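CurF (PDB 5DP2) is an enoyl reductase-type domain of the curacin A polyketide pathway that binds NADP and forms a cyclopropane ring. Local coordinates at residues A[141-146]-A[172-177]; A[146-151]-A[279-284]. One frame throughout, in Å; residues are numbered along the deposited sequence.

Helix 140-153 serves two neighbours, and the chemistry changes from one to the other. In interaction 1 it packs on helix 170-181, which follows the first strand of the parallel NADP-binding sheet; the joint is mostly apolar, made by alanines and a phenylalanine ring with a glutamine amide at its rim. Interaction 2 turns another side of the same helix to residues 279-284, where strand 275-278 at one border of that sheet gives way to helix 281-287. Both contacts are largely buried, but the second is more aromatic and ends in a water bridge between partly exposed side chains. Ala146 is shared, and each has a nicotinamide neighbour within its ranges: Thr145 in 141-146, Phe279 and Met281 in 279-284.

Interaction 1 of 2, residues A[141-146]-A[172-177]; sequences MSFFTA and GQAAVQ. With NAP (NADP nicotinamide-adenine-dinucleotide phosphate), chain B.
The ring of Phe143 carries Ala174 on one face and the amide of Gln177 at its edge. The CB of Ala174 stands 3.7 Å from the centroid of that ring and only 8° off its normal, a CH-pi contact directly over the centre. At the rim, CZ of Phe143 meets NE2 of Gln177 at 3.7 Å, with ring and amide in nearly perpendicular planes. The first torsion of Phe143 puts CG beside the backbone N and anti to the carbonyl carbon (chi1 -77°); the ring, turned about chi2, then lays a face over Ala174. Phe303 makes an edge-to-face contact with the same ring, while the amide oxygen of Gln177 accepts from the backbone N of Lys309.

Alanines fill the rest of the joint. Ala174 CB also reaches the backbone of helix 140-153, 3.5 Å from O of Ser142, and CB of Ala146 lies 4.0 Å from CB of Ala175. Such small side chains let the segment axes approach to 8.1 Å while crossing at -53°. An alanine in place of Phe143 would probably open a gap above Ala174 and leave the Gln177 amide without its aromatic neighbour.

On the cofactor side, OG1 of Thr145 is 3.4 Å from C4N of the nicotinamide, the carbon that carries hydride in NADPH. That hydroxyl donates to O of Met141 over 2.7 Å, and Thr145 N reaches the same oxygen from the opposite face of the carbonyl plane. The chemistry implies a division of labour: dispersion and close fit join the helices, while a hydrogen bond within helix 140-153 ties down the hydroxyl beside the nicotinamide.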
loop_
_atom_site.group_PDB
_atom_site.type_symbol
_atom_site.label_atom_id
_atom_site.label_comp_id
_atom_site.label_asym_id
_atom_site.label_seq_id
_atom_site.Cartn_x
_atom_site.Cartn_y
_atom_site.Cartn_z
ATOM N N MET A 141 -3.806 0.495 -2.434
ATOM C CA MET A 141 -3.131 0.809 -1.200
ATOM C C MET A 141 -1.869 1.643 -1.452
ATOM O O MET A 141 -1.591 2.607 -0.724
ATOM C CB MET A 141 -2.839 -0.459 -0.411
ATOM C CG MET A 141 -2.326 -0.210 0.977
ATOM S SD MET A 141 -3.390 0.695 2.101
ATOM C CE MET A 141 -4.516 -0.603 2.596
ATOM N N SER A 142 -1.090 1.285 -2.460
ATOM C CA SER A 142 0.190 1.973 -2.674
ATOM C C SER A 142 -0.012 3.442 -3.085
ATOM O O SER A 142 0.634 4.336 -2.535
ATOM C CB SER A 142 1.043 1.219 -3.676
ATOM O OG SER A 142 1.346 -0.092 -3.238
ATOM N N PHE A 143 -0.874 3.685 -4.078
ATOM C CA PHE A 143 -1.109 5.064 -4.499
ATOM C C PHE A 143 -1.897 5.865 -3.497
ATOM O O PHE A 143 -1.658 7.075 -3.372
ATOM C CB PHE A 143 -1.755 5.153 -5.890
ATOM C CG PHE A 143 -0.795 4.911 -7.029
ATOM C CD1 PHE A 143 -0.075 5.969 -7.568
ATOM C CD2 PHE A 143 -0.599 3.643 -7.535
ATOM C CE1 PHE A 143 0.791 5.766 -8.634
ATOM C CE2 PHE A 143 0.252 3.441 -8.622
ATOM C CZ PHE A 143 0.943 4.510 -9.168
ATOM N N PHE A 144 -2.893 5.279 -2.815
ATOM C CA PHE A 144 -3.653 6.079 -1.864
ATOM C C PHE A 144 -2.743 6.510 -0.709
ATOM O O PHE A 144 -2.818 7.649 -0.237
ATOM C CB PHE A 144 -4.923 5.365 -1.378
ATOM C CG PHE A 144 -6.070 5.372 -2.369
ATOM C CD1 PHE A 144 -5.928 4.984 -3.698
ATOM C CD2 PHE A 144 -7.349 5.748 -1.945
ATOM C CE1 PHE A 144 -6.997 4.975 -4.574
ATOM C CE2 PHE A 144 -8.426 5.740 -2.822
ATOM C CZ PHE A 144 -8.252 5.351 -4.127
ATOM N N THR A 145 -1.856 5.599 -0.251
ATOM C CA THR A 145 -0.906 5.929 0.812
ATOM C C THR A 145 0.041 7.033 0.368
ATOM O O THR A 145 0.255 8.022 1.074
ATOM C CB THR A 145 -0.116 4.661 1.188
ATOM O OG1 THR A 145 -1.007 3.663 1.702
ATOM C CG2 THR A 145 0.920 4.932 2.265
ATOM N N ALA A 146 0.643 6.847 -0.811
ATOM C CA ALA A 146 1.622 7.818 -1.291
ATOM C C ALA A 146 0.978 9.178 -1.575
ATOM O O ALA A 146 1.577 10.220 -1.315
ATOM C CB ALA A 146 2.350 7.280 -2.495
ATOM N N GLY A 172 6.790 2.745 -2.343
ATOM C CA GLY A 172 7.891 3.539 -2.884
ATOM C C GLY A 172 7.749 3.829 -4.371
ATOM O O GLY A 172 7.981 4.966 -4.814
ATOM N N GLN A 173 7.360 2.823 -5.154
ATOM C CA GLN A 173 7.192 3.028 -6.594
ATOM C C GLN A 173 6.068 4.032 -6.866
ATOM O O GLN A 173 6.175 4.892 -7.756
ATOM C CB GLN A 173 6.889 1.707 -7.302
ATOM C CG GLN A 173 8.132 0.828 -7.478
ATOM C CD GLN A 173 8.932 1.223 -8.710
ATOM O OE1 GLN A 173 8.462 1.039 -9.841
ATOM N NE2 GLN A 173 10.108 1.779 -8.519
ATOM N N ALA A 174 4.955 3.902 -6.129
ATOM C CA ALA A 174 3.857 4.868 -6.265
ATOM C C ALA A 174 4.319 6.269 -5.886
ATOM O O ALA A 174 3.986 7.253 -6.569
ATOM C CB ALA A 174 2.664 4.448 -5.418
ATOM N N ALA A 175 5.085 6.377 -4.810
ATOM C CA ALA A 175 5.612 7.662 -4.374
ATOM C C ALA A 175 6.538 8.271 -5.418
ATOM O O ALA A 175 6.497 9.493 -5.625
ATOM C CB ALA A 175 6.304 7.513 -3.030
ATOM N N VAL A 176 7.376 7.469 -6.077
ATOM C CA VAL A 176 8.232 8.030 -7.130
ATOM C C VAL A 176 7.367 8.613 -8.246
ATOM O O VAL A 176 7.600 9.733 -8.707
ATOM C CB VAL A 176 9.234 6.983 -7.688
ATOM C CG1 VAL A 176 9.934 7.530 -8.921
ATOM C CG2 VAL A 176 10.253 6.589 -6.625
ATOM N N GLN A 177 6.377 7.855 -8.709
ATOM C CA GLN A 177 5.529 8.358 -9.782
ATOM C C GLN A 177 4.857 9.661 -9.368
ATOM O O GLN A 177 4.801 10.628 -10.147
ATOM C CB GLN A 177 4.437 7.357 -10.170
ATOM C CG GLN A 177 4.912 6.177 -10.991
ATOM C CD GLN A 177 3.733 5.486 -11.653
ATOM O OE1 GLN A 177 2.846 6.149 -12.199
ATOM N NE2 GLN A 177 3.734 4.167 -11.642
HETATM P PA NAP B . 7.132 -3.061 -0.179
HETATM O O1A NAP B . 6.812 -3.580 -1.538
HETATM O O2A NAP B . 7.659 -1.680 -0.033
HETATM O O5B NAP B . 8.117 -4.119 0.503
HETATM C C5B NAP B . 8.881 -3.779 1.667
HETATM C C4B NAP B . 10.065 -2.890 1.356
HETATM O O4B NAP B . 10.847 -2.773 2.521
HETATM C C3B NAP B . 10.948 -3.400 0.255
HETATM O O3B NAP B . 10.890 -2.469 -0.828
HETATM C C2B NAP B . 12.360 -3.481 0.865
HETATM O O2B NAP B . 13.420 -2.924 0.141
HETATM C C1B NAP B . 12.230 -2.651 2.128
HETATM N N9A NAP B . 13.006 -3.142 3.259
HETATM C C8A NAP B . 12.626 -4.108 4.166
HETATM N N7A NAP B . 13.599 -4.303 5.087
HETATM C C5A NAP B . 14.589 -3.456 4.775
HETATM C C6A NAP B . 15.868 -3.155 5.331
HETATM N N6A NAP B . 16.293 -3.809 6.432
HETATM N N1A NAP B . 16.610 -2.223 4.748
HETATM C C2A NAP B . 16.156 -1.595 3.658
HETATM N N3A NAP B . 14.982 -1.785 3.049
HETATM C C4A NAP B . 14.221 -2.720 3.596
HETATM O O3 NAP B . 5.840 -3.203 0.771
HETATM P PN NAP B . 4.525 -2.292 0.848
HETATM O O1N NAP B . 3.377 -3.199 1.064
HETATM O O2N NAP B . 4.481 -1.328 -0.302
HETATM O O5D NAP B . 4.769 -1.528 2.193
HETATM C C5D NAP B . 5.856 -0.577 2.268
HETATM C C4D NAP B . 6.157 -0.248 3.752
HETATM O O4D NAP B . 5.211 0.695 4.182
HETATM C C3D NAP B . 6.018 -1.435 4.714
HETATM O O3D NAP B . 6.897 -1.206 5.823
HETATM C C2D NAP B . 4.567 -1.375 5.118
HETATM O O2D NAP B . 4.372 -1.998 6.391
HETATM C C1D NAP B . 4.315 0.109 5.142
HETATM N N1N NAP B . 2.989 0.649 4.770
HETATM C C2N NAP B . 2.345 1.479 5.622
HETATM C C3N NAP B . 1.102 2.032 5.325
HETATM C C7N NAP B . 0.438 2.944 6.299
HETATM O O7N NAP B . -0.718 3.209 6.050
HETATM N N7N NAP B . 1.149 3.411 7.360
HETATM C C4N NAP B . 0.498 1.720 4.103
HETATM C C5N NAP B . 1.180 0.868 3.243
HETATM C C6N NAP B . 2.430 0.339 3.587
HETATM P P2B NAP B . 14.090 -3.601 -1.143
HETATM O O1X NAP B . 13.047 -3.552 -2.252
HETATM O O2X NAP B . 15.274 -2.712 -1.399
HETATM O O3X NAP B . 14.447 -5.016 -0.759
#

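Interaction 2 of 2, residues A[146-151]-A[279-284]. With NAP (NADP nicotinamide-adenine-dinucleotide phosphate), chain B.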
loop_
_atom_site.group_PDB
_atom_site.type_symbol
_atom_site.label_atom_id
_atom_site.label_comp_id
_atom_site.label_asym_id
_atom_site.label_seq_id
_atom_site.Cartn_x
_atom_site.Cartn_y
_atom_site.Cartn_z
ATOM N N ALA A 146 0.643 6.847 -0.811
ATOM C CA ALA A 146 1.622 7.818 -1.291
ATOM C C ALA A 146 0.978 9.178 -1.575
ATOM O O ALA A 146 1.577 10.220 -1.315
ATOM C CB ALA A 146 2.350 7.280 -2.495
ATOM N N TYR A 147 -0.239 9.186 -2.123
ATOM C CA TYR A 147 -0.911 10.451 -2.416
ATOM C C TYR A 147 -1.289 11.175 -1.137
ATOM O O TYR A 147 -1.076 12.389 -0.999
ATOM C CB TYR A 147 -2.161 10.188 -3.276
ATOM C CG TYR A 147 -2.820 11.462 -3.765
ATOM C CD1 TYR A 147 -2.377 12.100 -4.909
ATOM C CD2 TYR A 147 -3.893 12.019 -3.098
ATOM C CE1 TYR A 147 -2.983 13.245 -5.382
ATOM C CE2 TYR A 147 -4.497 13.191 -3.555
ATOM C CZ TYR A 147 -4.028 13.796 -4.701
ATOM O OH TYR A 147 -4.613 14.955 -5.193
ATOM N N TYR A 148 -1.864 10.454 -0.167
ATOM C CA TYR A 148 -2.215 11.097 1.090
ATOM C C TYR A 148 -0.986 11.712 1.745
ATOM O O TYR A 148 -1.004 12.856 2.204
ATOM C CB TYR A 148 -2.915 10.089 2.011
ATOM C CG TYR A 148 -3.397 10.707 3.277
ATOM C CD1 TYR A 148 -4.319 11.749 3.267
ATOM C CD2 TYR A 148 -2.943 10.250 4.513
ATOM C CE1 TYR A 148 -4.784 12.319 4.433
ATOM C CE2 TYR A 148 -3.415 10.800 5.692
ATOM C CZ TYR A 148 -4.338 11.836 5.657
ATOM O OH TYR A 148 -4.806 12.403 6.826
ATOM N N GLY A 149 0.113 10.951 1.793
ATOM C CA GLY A 149 1.321 11.467 2.417
ATOM C C GLY A 149 1.939 12.641 1.671
ATOM O O GLY A 149 2.305 13.653 2.281
ATOM N N LEU A 150 2.165 12.469 0.368
ATOM C CA LEU A 150 2.894 13.481 -0.416
ATOM C C LEU A 150 2.059 14.721 -0.730
ATOM O O LEU A 150 2.586 15.828 -0.727
ATOM C CB LEU A 150 3.430 12.890 -1.707
ATOM C CG LEU A 150 4.518 11.810 -1.571
ATOM C CD1 LEU A 150 4.745 11.161 -2.905
ATOM C CD2 LEU A 150 5.807 12.354 -1.005
ATOM N N HIS A 151 0.786 14.519 -1.066
ATOM C CA HIS A 151 -0.090 15.614 -1.455
ATOM C C HIS A 151 -0.815 16.196 -0.251
ATOM O O HIS A 151 -0.661 17.359 0.079
ATOM C CB HIS A 151 -1.057 15.171 -2.544
ATOM C CG HIS A 151 -2.057 16.210 -2.944
ATOM N ND1 HIS A 151 -3.296 16.319 -2.348
ATOM C CD2 HIS A 151 -2.018 17.172 -3.891
ATOM C CE1 HIS A 151 -3.968 17.320 -2.890
ATOM N NE2 HIS A 151 -3.215 17.855 -3.831
ATOM N N PHE A 279 1.188 8.176 9.891
ATOM C CA PHE A 279 -0.211 7.827 9.702
ATOM C C PHE A 279 -0.334 6.361 9.362
ATOM O O PHE A 279 0.636 5.715 8.947
ATOM C CB PHE A 279 -0.905 8.686 8.618
ATOM C CG PHE A 279 -0.327 8.540 7.221
ATOM C CD1 PHE A 279 0.729 9.319 6.798
ATOM C CD2 PHE A 279 -0.859 7.645 6.314
ATOM C CE1 PHE A 279 1.217 9.205 5.505
ATOM C CE2 PHE A 279 -0.339 7.513 5.037
ATOM C CZ PHE A 279 0.695 8.306 4.627
ATOM N N ASP A 280 -1.559 5.840 9.509
ATOM C CA ASP A 280 -1.904 4.464 9.174
ATOM C C ASP A 280 -3.181 4.497 8.348
ATOM O O ASP A 280 -4.257 4.878 8.851
ATOM C CB ASP A 280 -2.045 3.598 10.436
ATOM C CG ASP A 280 -2.272 2.122 10.107
ATOM O OD1 ASP A 280 -2.909 1.845 9.089
ATOM O OD2 ASP A 280 -1.820 1.234 10.872
ATOM N N MET A 281 -3.050 4.157 7.074
ATOM C CA MET A 281 -4.203 4.234 6.179
ATOM C C MET A 281 -5.359 3.356 6.596
ATOM O O MET A 281 -6.519 3.726 6.401
ATOM C CB MET A 281 -3.794 3.895 4.759
ATOM C CG MET A 281 -2.854 4.887 4.142
ATOM S SD MET A 281 -3.573 6.532 3.839
ATOM C CE MET A 281 -4.499 6.176 2.359
ATOM N N SER A 282 -5.060 2.175 7.148
ATOM C CA SER A 282 -6.146 1.331 7.632
ATOM C C SER A 282 -6.995 2.044 8.696
ATOM O O SER A 282 -8.230 1.996 8.652
ATOM C CB SER A 282 -5.612 -0.029 8.081
ATOM O OG SER A 282 -4.767 0.043 9.187
ATOM N N ASP A 283 -6.340 2.759 9.623
ATOM C CA ASP A 283 -7.068 3.541 10.584
ATOM C C ASP A 283 -7.923 4.625 9.909
ATOM O O ASP A 283 -9.058 4.900 10.291
ATOM C CB ASP A 283 -6.135 4.271 11.570
ATOM C CG ASP A 283 -5.413 3.382 12.566
ATOM O OD1 ASP A 283 -5.901 2.274 12.843
ATOM O OD2 ASP A 283 -4.352 3.833 13.069
ATOM N N GLU A 284 -7.334 5.275 8.887
ATOM C CA GLU A 284 -8.059 6.346 8.170
ATOM C C GLU A 284 -9.287 5.803 7.453
ATOM O O GLU A 284 -10.338 6.488 7.415
ATOM C CB GLU A 284 -7.124 7.044 7.185
ATOM C CG GLU A 284 -5.941 7.745 7.833
ATOM C CD GLU A 284 -6.324 8.907 8.703
ATOM O OE1 GLU A 284 -7.370 9.565 8.435
ATOM O OE2 GLU A 284 -5.592 9.185 9.676
HETATM P PA NAP B . 7.132 -3.061 -0.179
HETATM O O1A NAP B . 6.812 -3.580 -1.538
HETATM O O2A NAP B . 7.659 -1.680 -0.033
HETATM O O5B NAP B . 8.117 -4.119 0.503
HETATM C C5B NAP B . 8.881 -3.779 1.667
HETATM C C4B NAP B . 10.065 -2.890 1.356
HETATM O O4B NAP B . 10.847 -2.773 2.521
HETATM C C3B NAP B . 10.948 -3.400 0.255
HETATM O O3B NAP B . 10.890 -2.469 -0.828
HETATM C C2B NAP B . 12.360 -3.481 0.865
HETATM O O2B NAP B . 13.420 -2.924 0.141
HETATM C C1B NAP B . 12.230 -2.651 2.128
HETATM N N9A NAP B . 13.006 -3.142 3.259
HETATM C C8A NAP B . 12.626 -4.108 4.166
HETATM N N7A NAP B . 13.599 -4.303 5.087
HETATM C C5A NAP B . 14.589 -3.456 4.775
HETATM C C6A NAP B . 15.868 -3.155 5.331
HETATM N N6A NAP B . 16.293 -3.809 6.432
HETATM N N1A NAP B . 16.610 -2.223 4.748
HETATM C C2A NAP B . 16.156 -1.595 3.658
HETATM N N3A NAP B . 14.982 -1.785 3.049
HETATM C C4A NAP B . 14.221 -2.720 3.596
HETATM O O3 NAP B . 5.840 -3.203 0.771
HETATM P PN NAP B . 4.525 -2.292 0.848
HETATM O O1N NAP B . 3.377 -3.199 1.064
HETATM O O2N NAP B . 4.481 -1.328 -0.302
HETATM O O5D NAP B . 4.769 -1.528 2.193
HETATM C C5D NAP B . 5.856 -0.577 2.268
HETATM C C4D NAP B . 6.157 -0.248 3.752
HETATM O O4D NAP B . 5.211 0.695 4.182
HETATM C C3D NAP B . 6.018 -1.435 4.714
HETATM O O3D NAP B . 6.897 -1.206 5.823
HETATM C C2D NAP B . 4.567 -1.375 5.118
HETATM O O2D NAP B . 4.372 -1.998 6.391
HETATM C C1D NAP B . 4.315 0.109 5.142
HETATM N N1N NAP B . 2.989 0.649 4.770
HETATM C C2N NAP B . 2.345 1.479 5.622
HETATM C C3N NAP B . 1.102 2.032 5.325
HETATM C C7N NAP B . 0.438 2.944 6.299
HETATM O O7N NAP B . -0.718 3.209 6.050
HETATM N N7N NAP B . 1.149 3.411 7.360
HETATM C C4N NAP B . 0.498 1.720 4.103
HETATM C C5N NAP B . 1.180 0.868 3.243
HETATM C C6N NAP B . 2.430 0.339 3.587
HETATM P P2B NAP B . 14.090 -3.601 -1.143
HETATM O O1X NAP B . 13.047 -3.552 -2.252
HETATM O O2X NAP B . 15.274 -2.712 -1.399
HETATM O O3X NAP B . 14.447 -5.016 -0.759
HETATM O O HOH W 1 -3.865 11.299 8.933
#
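Tyr148 turns the edge of its ring to the face of Phe279 in a T-shaped pair that joins helix 140-153 to the loop after the border strand of the Rossmann-type sheet. The ring planes stand at 89° and the centroids 5.2 Å apart. The touching edge is that of CD2 and CE2, with CD2 of Tyr148 3.8 Å from CD2 of Phe279 and offset toward the rim of the face. A chi1 of -176° sets CG of Tyr148 anti to the backbone N, on a CB that already points toward 279-284. CE1 of Phe279 comes within 3.8 Å of CA of Gly149, where a side chain would press on CZ of Phe279. SD of Met281 approaches the Tyr148 ring obliquely, a Met-aromatic contact.

The backbone where the loop passes into helix 281-287 grips the nicotinamide carboxamide on both its polar atoms: N7N donates to O of Phe279, and Met281 N donates to O7N over 2.7 Å in a nearly straight bond (175°). Further out, a water bridges Tyr148 OH and Glu284 OE2, with no direct hydrogen bond between the two side chains; it lies 2.6 Å from OH and donates to OE2 at 2.8 Å.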